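Long-range contact in acetyltransferase, GNAT family (Enterococcus faecalis, PDB 1U6M), which probably transfers an acyl group, most likely acetyl from acetyl-coenzyme A as in other GNAT-family enzymes: residues F103-L115 / V172-Q186. Residues are numbered along the deposited sequence; the frame is centred on the assembly and turned at random.
Sequences FIEEETLPNEWYL and VTTMTISGHLYNHMQ
Leu109 and Glu112, the two ends of a type II turn on the way into the strand that runs on to residue 120, lie over the hairpin of strands 172-177 and 180-186; the axes of 112-115 and 180-186 come no closer than 9.4 Å, their N-to-C directions 126° apart, so hairpin side chains meet the loop's side chains and carbonyls instead. Leu109 suits the centre because its branched end serves several neighbours. Leu109 CG sits over one face of the His184 ring in a CH-pi contact, 4.0 Å from the centroid, while Leu109 CD1 reaches Val172 CG1 at 3.8 Å and Leu109 CD2 meets Met175 CE at 3.5 Å. Flexible and unbranched, Met175 runs extended beneath the loop and brings SD to 3.4 Å from Glu107 O.

His184 CG stands anti to the backbone N (chi1 -165°), which raises the imidazole toward Glu112. Carboxylate and ring are modelled nearly coplanar, with a weak, bent hydrogen bond from His184 NE2 to Glu112 OE1 (2.9 Å), but too close together for its details to be trusted. Glu112 OE1 takes a straighter bond from Leu109 N at 2.8 Å, arriving from above the carboxylate plane, so the acid also ties the turn together. Val172 N and Thr173 N both bond to His184 O, a classic beta bulge.

This is the C-terminal hairpin of the GNAT fold, packed directly on the loop before the central strand. Strand 148-154 separates strands 112-120 and 180-188 in the sheet; its Asn152 donates to Glu107 O and touches Met175 and His184, and Trp113 packs against helix 137-142.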
ATOM      1  N   PHE A 103      -9.310   2.675  -6.803  1.00 30.48           N
ATOM      2  CA  PHE A 103      -9.427   1.238  -6.432  1.00 33.12           C
ATOM      3  C   PHE A 103     -10.830   0.829  -6.071  1.00 33.88           C
ATOM      4  O   PHE A 103     -11.570   1.564  -5.419  1.00 31.91           O
ATOM      5  CB  PHE A 103      -8.498   0.906  -5.254  1.00 34.01           C
ATOM      6  CG  PHE A 103      -7.119   1.468  -5.393  1.00 37.17           C
ATOM      7  CD1 PHE A 103      -6.870   2.808  -5.101  1.00 38.57           C
ATOM      8  CD2 PHE A 103      -6.062   0.663  -5.792  1.00 39.27           C
ATOM      9  CE1 PHE A 103      -5.608   3.340  -5.222  1.00 38.44           C
ATOM     10  CE2 PHE A 103      -4.778   1.196  -5.887  1.00 39.62           C
ATOM     11  CZ  PHE A 103      -4.562   2.540  -5.618  1.00 38.01           C
ATOM     12  N   ILE A 104     -11.171  -0.381  -6.440  1.00 37.91           N
ATOM     13  CA  ILE A 104     -12.331  -1.044  -5.850  1.00 43.17           C
ATOM     14  C   ILE A 104     -11.983  -1.458  -4.410  1.00 47.26           C
ATOM     15  O   ILE A 104     -10.961  -2.082  -4.166  1.00 47.46           O
ATOM     16  CB  ILE A 104     -12.852  -2.172  -6.750  1.00 43.25           C
ATOM     17  CG1 ILE A 104     -13.002  -1.633  -8.195  1.00 43.89           C
ATOM     18  CG2 ILE A 104     -14.200  -2.666  -6.254  1.00 43.56           C
ATOM     19  CD1 ILE A 104     -13.580  -2.626  -9.180  1.00 47.33           C
ATOM     20  N   GLU A 105     -12.792  -0.997  -3.456  1.00 53.04           N
ATOM     21  CA  GLU A 105     -12.471  -1.028  -2.010  1.00 57.97           C
ATOM     22  C   GLU A 105     -13.103  -2.267  -1.334  1.00 61.19           C
ATOM     23  O   GLU A 105     -13.831  -2.160  -0.331  1.00 61.00           O
ATOM     24  CB  GLU A 105     -12.909   0.287  -1.302  1.00 57.76           C
ATOM     25  CG  GLU A 105     -12.144   1.583  -1.690  1.00 57.54           C
ATOM     26  CD  GLU A 105     -12.799   2.872  -1.129  1.00 57.93           C
ATOM     27  OE1 GLU A 105     -14.053   2.879  -0.973  1.00 56.19           O
ATOM     28  OE2 GLU A 105     -12.073   3.881  -0.849  1.00 56.30           O
ATOM     29  N   GLU A 106     -12.824  -3.441  -1.901  1.00 64.00           N
ATOM     30  CA  GLU A 106     -13.467  -4.661  -1.414  1.00 66.63           C
ATOM     31  C   GLU A 106     -12.490  -5.813  -1.075  1.00 62.14           C
ATOM     32  O   GLU A 106     -12.777  -6.984  -1.341  1.00 62.86           O
ATOM     33  CB  GLU A 106     -14.562  -5.092  -2.403  1.00 67.93           C
ATOM     34  CG  GLU A 106     -15.803  -4.138  -2.421  1.00 71.85           C
ATOM     35  CD  GLU A 106     -16.653  -4.256  -3.699  1.00 72.16           C
ATOM     36  OE1 GLU A 106     -16.216  -4.893  -4.686  1.00 74.38           O
ATOM     37  OE2 GLU A 106     -17.768  -3.691  -3.711  1.00 77.85           O
ATOM     38  N   GLU A 107     -11.361  -5.479  -0.450  1.00 55.54           N
ATOM     39  CA  GLU A 107     -10.283  -6.440  -0.365  1.00 49.04           C
ATOM     40  C   GLU A 107      -9.901  -6.918   1.050  1.00 45.10           C
ATOM     41  O   GLU A 107      -9.165  -7.880   1.200  1.00 43.05           O
ATOM     42  CB  GLU A 107      -9.081  -5.954  -1.186  1.00 49.01           C
ATOM     43  CG  GLU A 107      -8.543  -4.586  -0.861  1.00 47.83           C
ATOM     44  CD  GLU A 107      -7.572  -4.075  -1.930  1.00 48.25           C
ATOM     45  OE1 GLU A 107      -6.591  -3.356  -1.644  1.00 47.62           O
ATOM     46  OE2 GLU A 107      -7.805  -4.388  -3.093  1.00 49.96           O
ATOM     47  N   THR A 108     -10.431  -6.256   2.073  1.00 41.49           N
ATOM     48  CA  THR A 108     -10.119  -6.582   3.462  1.00 39.29           C
ATOM     49  C   THR A 108     -11.138  -7.515   4.116  1.00 37.80           C
ATOM     50  O   THR A 108     -12.247  -7.640   3.621  1.00 37.18           O
ATOM     51  CB  THR A 108      -9.918  -5.321   4.348  1.00 38.85           C
ATOM     52  OG1 THR A 108     -11.197  -4.743   4.680  1.00 40.15           O
ATOM     53  CG2 THR A 108      -9.036  -4.304   3.657  1.00 35.38           C
ATOM     54  N   LEU A 109     -10.728  -8.170   5.204  1.00 36.66           N
ATOM     55  CA  LEU A 109     -11.632  -8.853   6.138  1.00 37.19           C
ATOM     56  C   LEU A 109     -11.726  -8.096   7.484  1.00 38.17           C
ATOM     57  O   LEU A 109     -10.765  -7.425   7.885  1.00 37.79           O
ATOM     58  CB  LEU A 109     -11.174 -10.280   6.418  1.00 37.04           C
ATOM     59  CG  LEU A 109     -11.236 -11.336   5.316  1.00 37.63           C
ATOM     60  CD1 LEU A 109     -11.066 -12.698   5.948  1.00 37.23           C
ATOM     61  CD2 LEU A 109     -12.546 -11.271   4.478  1.00 39.70           C
ATOM     62  N   PRO A 110     -12.893  -8.192   8.192  1.00 39.68           N
ATOM     63  CA  PRO A 110     -13.030  -7.492   9.497  1.00 39.96           C
ATOM     64  C   PRO A 110     -11.911  -7.846  10.486  1.00 40.96           C
ATOM     65  O   PRO A 110     -11.431  -8.960  10.471  1.00 40.99           O
ATOM     66  CB  PRO A 110     -14.394  -8.007  10.029  1.00 39.49           C
ATOM     67  CG  PRO A 110     -15.148  -8.452   8.835  1.00 40.11           C
ATOM     68  CD  PRO A 110     -14.132  -8.934   7.819  1.00 39.13           C
ATOM     69  N   ASN A 111     -11.502  -6.936  11.354  1.00 42.91           N
ATOM     70  CA  ASN A 111     -10.547  -7.307  12.419  1.00 45.43           C
ATOM     71  C   ASN A 111      -9.040  -7.632  12.084  1.00 42.75           C
ATOM     72  O   ASN A 111      -8.253  -7.945  12.985  1.00 42.87           O
ATOM     73  CB  ASN A 111     -11.164  -8.436  13.282  1.00 48.18           C
ATOM     74  CG  ASN A 111     -12.576  -8.060  13.816  1.00 53.71           C
ATOM     75  OD1 ASN A 111     -13.547  -8.808  13.601  1.00 56.40           O
ATOM     76  ND2 ASN A 111     -12.688  -6.880  14.470  1.00 53.00           N
ATOM     77  N   GLU A 112      -8.648  -7.539  10.817  1.00 38.12           N
ATOM     78  CA  GLU A 112      -7.227  -7.550  10.462  1.00 34.01           C
ATOM     79  C   GLU A 112      -6.645  -6.122  10.348  1.00 31.41           C
ATOM     80  O   GLU A 112      -7.384  -5.148  10.129  1.00 32.15           O
ATOM     81  CB  GLU A 112      -7.015  -8.366   9.184  1.00 33.24           C
ATOM     82  CG  GLU A 112      -7.353  -7.608   7.928  1.00 31.41           C
ATOM     83  CD  GLU A 112      -7.614  -8.480   6.760  1.00 28.41           C
ATOM     84  OE1 GLU A 112      -8.004  -7.947   5.705  1.00 25.88           O
ATOM     85  OE2 GLU A 112      -7.465  -9.700   6.883  1.00 32.07           O
ATOM     86  N   TRP A 113      -5.336  -5.982  10.554  1.00 28.05           N
ATOM     87  CA  TRP A 113      -4.574  -4.880   9.977  1.00 24.23           C
ATOM     88  C   TRP A 113      -4.221  -5.327   8.546  1.00 22.83           C
ATOM     89  O   TRP A 113      -3.596  -6.381   8.342  1.00 22.39           O
ATOM     90  CB  TRP A 113      -3.344  -4.618  10.777  1.00 23.86           C
ATOM     91  CG  TRP A 113      -2.604  -3.322  10.414  1.00 24.06           C
ATOM     92  CD1 TRP A 113      -2.745  -2.103  11.007  1.00 22.19           C
ATOM     93  CD2 TRP A 113      -1.587  -3.153   9.397  1.00 23.65           C
ATOM     94  NE1 TRP A 113      -1.887  -1.183  10.426  1.00 20.24           N
ATOM     95  CE2 TRP A 113      -1.176  -1.802   9.435  1.00 22.90           C
ATOM     96  CE3 TRP A 113      -1.006  -4.012   8.450  1.00 26.25           C
ATOM     97  CZ2 TRP A 113      -0.183  -1.296   8.576  1.00 25.82           C
ATOM     98  CZ3 TRP A 113      -0.013  -3.507   7.582  1.00 22.15           C
ATOM     99  CH2 TRP A 113       0.385  -2.176   7.651  1.00 22.99           C
ATOM    100  N   TYR A 114      -4.749  -4.616   7.555  1.00 20.28           N
ATOM    101  CA  TYR A 114      -4.604  -5.061   6.191  1.00 19.83           C
ATOM    102  C   TYR A 114      -3.352  -4.464   5.486  1.00 20.70           C
ATOM    103  O   TYR A 114      -3.159  -3.229   5.477  1.00 20.57           O
ATOM    104  CB  TYR A 114      -5.840  -4.706   5.390  1.00 19.47           C
ATOM    105  CG  TYR A 114      -5.720  -5.114   3.930  1.00 18.86           C
ATOM    106  CD1 TYR A 114      -5.627  -4.145   2.911  1.00 17.94           C
ATOM    107  CD2 TYR A 114      -5.679  -6.451   3.557  1.00 18.10           C
ATOM    108  CE1 TYR A 114      -5.531  -4.522   1.562  1.00 16.59           C
ATOM    109  CE2 TYR A 114      -5.563  -6.824   2.179  1.00 17.47           C
ATOM    110  CZ  TYR A 114      -5.488  -5.854   1.223  1.00 17.36           C
ATOM    111  OH  TYR A 114      -5.356  -6.214  -0.107  1.00 21.70           O
ATOM    112  N   LEU A 115      -2.519  -5.346   4.915  1.00 20.93           N
ATOM    113  CA  LEU A 115      -1.353  -4.931   4.146  1.00 20.90           C
ATOM    114  C   LEU A 115      -1.786  -4.631   2.730  1.00 21.06           C
ATOM    115  O   LEU A 115      -2.075  -5.521   1.964  1.00 21.50           O
ATOM    116  CB  LEU A 115      -0.232  -5.979   4.168  1.00 20.69           C
ATOM    117  CG  LEU A 115       0.966  -5.798   3.186  1.00 20.93           C
ATOM    118  CD1 LEU A 115       1.665  -4.524   3.452  1.00 18.38           C
ATOM    119  CD2 LEU A 115       1.973  -7.040   3.210  1.00 20.80           C
ATOM    120  N   VAL A 172      -7.078 -18.082   4.228  1.00 45.55           N
ATOM    121  CA  VAL A 172      -8.302 -17.837   5.014  1.00 46.40           C
ATOM    122  C   VAL A 172      -9.554 -17.786   4.100  1.00 48.08           C
ATOM    123  O   VAL A 172     -10.562 -18.364   4.447  1.00 48.80           O
ATOM    124  CB  VAL A 172      -8.166 -16.564   5.889  1.00 46.40           C
ATOM    125  CG1 VAL A 172      -9.537 -16.115   6.473  1.00 46.76           C
ATOM    126  CG2 VAL A 172      -7.144 -16.782   7.001  1.00 44.83           C
ATOM    127  N   THR A 173      -9.483 -17.132   2.937  1.00 49.67           N
ATOM    128  CA  THR A 173     -10.591 -17.101   1.960  1.00 51.80           C
ATOM    129  C   THR A 173     -10.034 -16.924   0.565  1.00 52.80           C
ATOM    130  O   THR A 173      -8.824 -16.924   0.389  1.00 53.44           O
ATOM    131  CB  THR A 173     -11.602 -15.922   2.187  1.00 52.40           C
ATOM    132  OG1 THR A 173     -11.944 -15.799   3.577  1.00 53.95           O
ATOM    133  CG2 THR A 173     -12.909 -16.152   1.378  1.00 53.10           C
ATOM    134  N   THR A 174     -10.934 -16.742  -0.404  1.00 54.72           N
ATOM    135  CA  THR A 174     -10.632 -16.452  -1.804  1.00 57.14           C
ATOM    136  C   THR A 174     -11.443 -15.202  -2.247  1.00 59.43           C
ATOM    137  O   THR A 174     -12.614 -15.079  -1.911  1.00 59.20           O
ATOM    138  CB  THR A 174     -11.014 -17.668  -2.667  1.00 57.25           C
ATOM    139  OG1 THR A 174     -10.605 -18.871  -2.001  1.00 58.08           O
ATOM    140  CG2 THR A 174     -10.331 -17.629  -4.017  1.00 58.24           C
ATOM    141  N   MET A 175     -10.826 -14.263  -2.967  1.00 62.92           N
ATOM    142  CA  MET A 175     -11.554 -13.080  -3.498  1.00 66.32           C
ATOM    143  C   MET A 175     -11.374 -12.963  -4.999  1.00 69.34           C
ATOM    144  O   MET A 175     -10.386 -13.460  -5.531  1.00 69.90           O
ATOM    145  CB  MET A 175     -11.082 -11.774  -2.842  1.00 65.88           C
ATOM    146  CG  MET A 175     -10.928 -11.880  -1.348  1.00 66.21           C
ATOM    147  SD  MET A 175     -10.803 -10.337  -0.431  1.00 65.23           S
ATOM    148  CE  MET A 175     -11.347 -10.969   1.161  1.00 64.73           C
ATOM    149  N   THR A 176     -12.330 -12.326  -5.681  1.00 72.86           N
ATOM    150  CA  THR A 176     -12.164 -11.918  -7.090  1.00 75.99           C
ATOM    151  C   THR A 176     -12.264 -10.404  -7.151  1.00 78.33           C
ATOM    152  O   THR A 176     -13.302  -9.847  -6.831  1.00 78.51           O
ATOM    153  CB  THR A 176     -13.247 -12.529  -8.019  1.00 75.91           C
ATOM    154  OG1 THR A 176     -13.350 -13.940  -7.782  1.00 76.42           O
ATOM    155  CG2 THR A 176     -12.933 -12.264  -9.510  1.00 75.10           C
ATOM    156  N   ILE A 177     -11.186  -9.730  -7.532  1.00 81.30           N
ATOM    157  CA  ILE A 177     -11.253  -8.274  -7.659  1.00 84.43           C
ATOM    158  C   ILE A 177     -10.778  -7.837  -9.047  1.00 86.44           C
ATOM    159  O   ILE A 177      -9.667  -8.180  -9.465  1.00 86.92           O
ATOM    160  CB  ILE A 177     -10.518  -7.515  -6.491  1.00 84.23           C
ATOM    161  N   SER A 178     -11.647  -7.104  -9.756  1.00 88.60           N
ATOM    162  CA  SER A 178     -11.437  -6.673 -11.155  1.00 90.10           C
ATOM    163  C   SER A 178     -10.959  -7.812 -12.073  1.00 90.85           C
ATOM    164  O   SER A 178     -10.045  -7.616 -12.882  1.00 91.09           O
ATOM    165  CB  SER A 178     -10.482  -5.471 -11.232  1.00 90.24           C
ATOM    166  OG  SER A 178     -10.993  -4.343 -10.541  1.00 90.04           O
ATOM    167  N   GLY A 179     -11.574  -8.991 -11.922  1.00 90.99           N
ATOM    168  CA  GLY A 179     -11.290 -10.160 -12.762  1.00 90.70           C
ATOM    169  C   GLY A 179     -10.205 -11.100 -12.253  1.00 89.87           C
ATOM    170  O   GLY A 179     -10.174 -12.282 -12.613  1.00 90.43           O
ATOM    171  N   HIS A 180      -9.313 -10.578 -11.415  1.00 87.74           N
ATOM    172  CA  HIS A 180      -8.214 -11.358 -10.839  1.00 84.56           C
ATOM    173  C   HIS A 180      -8.652 -12.081  -9.570  1.00 79.00           C
ATOM    174  O   HIS A 180      -9.306 -11.484  -8.724  1.00 78.49           O
ATOM    175  CB  HIS A 180      -7.040 -10.428 -10.544  1.00 86.70           C
ATOM    176  CG  HIS A 180      -6.586  -9.635 -11.731  1.00 92.73           C
ATOM    177  ND1 HIS A 180      -5.945 -10.209 -12.812  1.00 96.95           N
ATOM    178  CD2 HIS A 180      -6.677  -8.310 -12.007  1.00 97.01           C
ATOM    179  CE1 HIS A 180      -5.662  -9.273 -13.702  1.00 99.04           C
ATOM    180  NE2 HIS A 180      -6.094  -8.112 -13.237  1.00 99.28           N
ATOM    181  N   LEU A 181      -8.316 -13.364  -9.445  1.00 72.33           N
ATOM    182  CA  LEU A 181      -8.601 -14.113  -8.197  1.00 65.71           C
ATOM    183  C   LEU A 181      -7.429 -14.004  -7.205  1.00 60.73           C
ATOM    184  O   LEU A 181      -6.267 -14.013  -7.605  1.00 59.76           O
ATOM    185  CB  LEU A 181      -8.952 -15.587  -8.466  1.00 65.81           C
ATOM    186  CG  LEU A 181     -10.130 -15.899  -9.396  1.00 65.73           C
ATOM    187  N   TYR A 182      -7.744 -13.908  -5.915  1.00 55.02           N
ATOM    188  CA  TYR A 182      -6.726 -13.764  -4.867  1.00 49.58           C
ATOM    189  C   TYR A 182      -6.950 -14.732  -3.731  1.00 45.81           C
ATOM    190  O   TYR A 182      -8.087 -15.057  -3.454  1.00 45.16           O
ATOM    191  CB  TYR A 182      -6.739 -12.347  -4.299  1.00 49.34           C
ATOM    192  CG  TYR A 182      -6.332 -11.287  -5.283  1.00 49.69           C
ATOM    193  CD1 TYR A 182      -7.266 -10.687  -6.114  1.00 50.53           C
ATOM    194  CD2 TYR A 182      -5.009 -10.867  -5.367  1.00 48.57           C
ATOM    195  CE1 TYR A 182      -6.876  -9.689  -7.033  1.00 51.19           C
ATOM    196  CE2 TYR A 182      -4.608  -9.901  -6.270  1.00 49.31           C
ATOM    197  CZ  TYR A 182      -5.544  -9.320  -7.101  1.00 50.47           C
ATOM    198  OH  TYR A 182      -5.161  -8.344  -7.965  1.00 51.01           O
ATOM    199  N   ASN A 183      -5.865 -15.192  -3.095  1.00 42.00           N
ATOM    200  CA  ASN A 183      -5.910 -15.812  -1.751  1.00 39.14           C
ATOM    201  C   ASN A 183      -5.806 -14.738  -0.664  1.00 35.92           C
ATOM    202  O   ASN A 183      -4.825 -13.978  -0.616  1.00 34.94           O
ATOM    203  CB  ASN A 183      -4.744 -16.809  -1.527  1.00 39.44           C
ATOM    204  CG  ASN A 183      -4.800 -18.011  -2.457  1.00 42.66           C
ATOM    205  OD1 ASN A 183      -5.650 -18.879  -2.291  1.00 45.04           O
ATOM    206  ND2 ASN A 183      -3.867 -18.077  -3.434  1.00 43.73           N
ATOM    207  N   HIS A 184      -6.777 -14.695   0.241  1.00 33.06           N
ATOM    208  CA  HIS A 184      -6.635 -13.805   1.379  1.00 29.40           C
ATOM    209  C   HIS A 184      -6.012 -14.642   2.474  1.00 29.10           C
ATOM    210  O   HIS A 184      -6.518 -15.721   2.781  1.00 29.45           O
ATOM    211  CB  HIS A 184      -7.957 -13.170   1.801  1.00 27.97           C
ATOM    212  CG  HIS A 184      -7.806 -11.993   2.719  1.00 25.13           C
ATOM    213  ND1 HIS A 184      -7.679 -12.124   4.092  1.00 24.31           N
ATOM    214  CD2 HIS A 184      -7.770 -10.661   2.467  1.00 22.02           C
ATOM    215  CE1 HIS A 184      -7.570 -10.924   4.642  1.00 21.43           C
ATOM    216  NE2 HIS A 184      -7.623 -10.019   3.680  1.00 21.67           N
ATOM    217  N   MET A 185      -4.873 -14.164   2.999  1.00 27.09           N
ATOM    218  CA  MET A 185      -4.084 -14.857   3.984  1.00 24.65           C
ATOM    219  C   MET A 185      -3.993 -13.997   5.255  1.00 25.33           C
ATOM    220  O   MET A 185      -4.097 -12.779   5.196  1.00 25.66           O
ATOM    221  CB  MET A 185      -2.690 -15.166   3.438  1.00 24.55           C
ATOM    222  CG  MET A 185      -2.632 -15.894   2.048  1.00 23.23           C
ATOM    223  SD  MET A 185      -0.908 -16.255   1.496  1.00 21.51           S
ATOM    224  CE  MET A 185      -0.599 -17.720   2.511  1.00 18.67           C
ATOM    225  N   GLN A 186      -3.876 -14.619   6.418  1.00 25.44           N
ATOM    226  CA  GLN A 186      -3.700 -13.869   7.652  1.00 26.72           C
ATOM    227  C   GLN A 186      -2.637 -14.504   8.468  1.00 27.34           C
ATOM    228  O   GLN A 186      -2.381 -15.685   8.349  1.00 27.31           O
ATOM    229  CB  GLN A 186      -4.976 -13.831   8.472  1.00 26.98           C
ATOM    230  CG  GLN A 186      -6.091 -13.097   7.774  1.00 31.02           C
ATOM    231  CD  GLN A 186      -7.267 -12.822   8.670  1.00 34.42           C
ATOM    232  OE1 GLN A 186      -7.953 -11.839   8.492  1.00 34.61           O
ATOM    233  NE2 GLN A 186      -7.485 -13.685   9.644  1.00 34.81           N
TER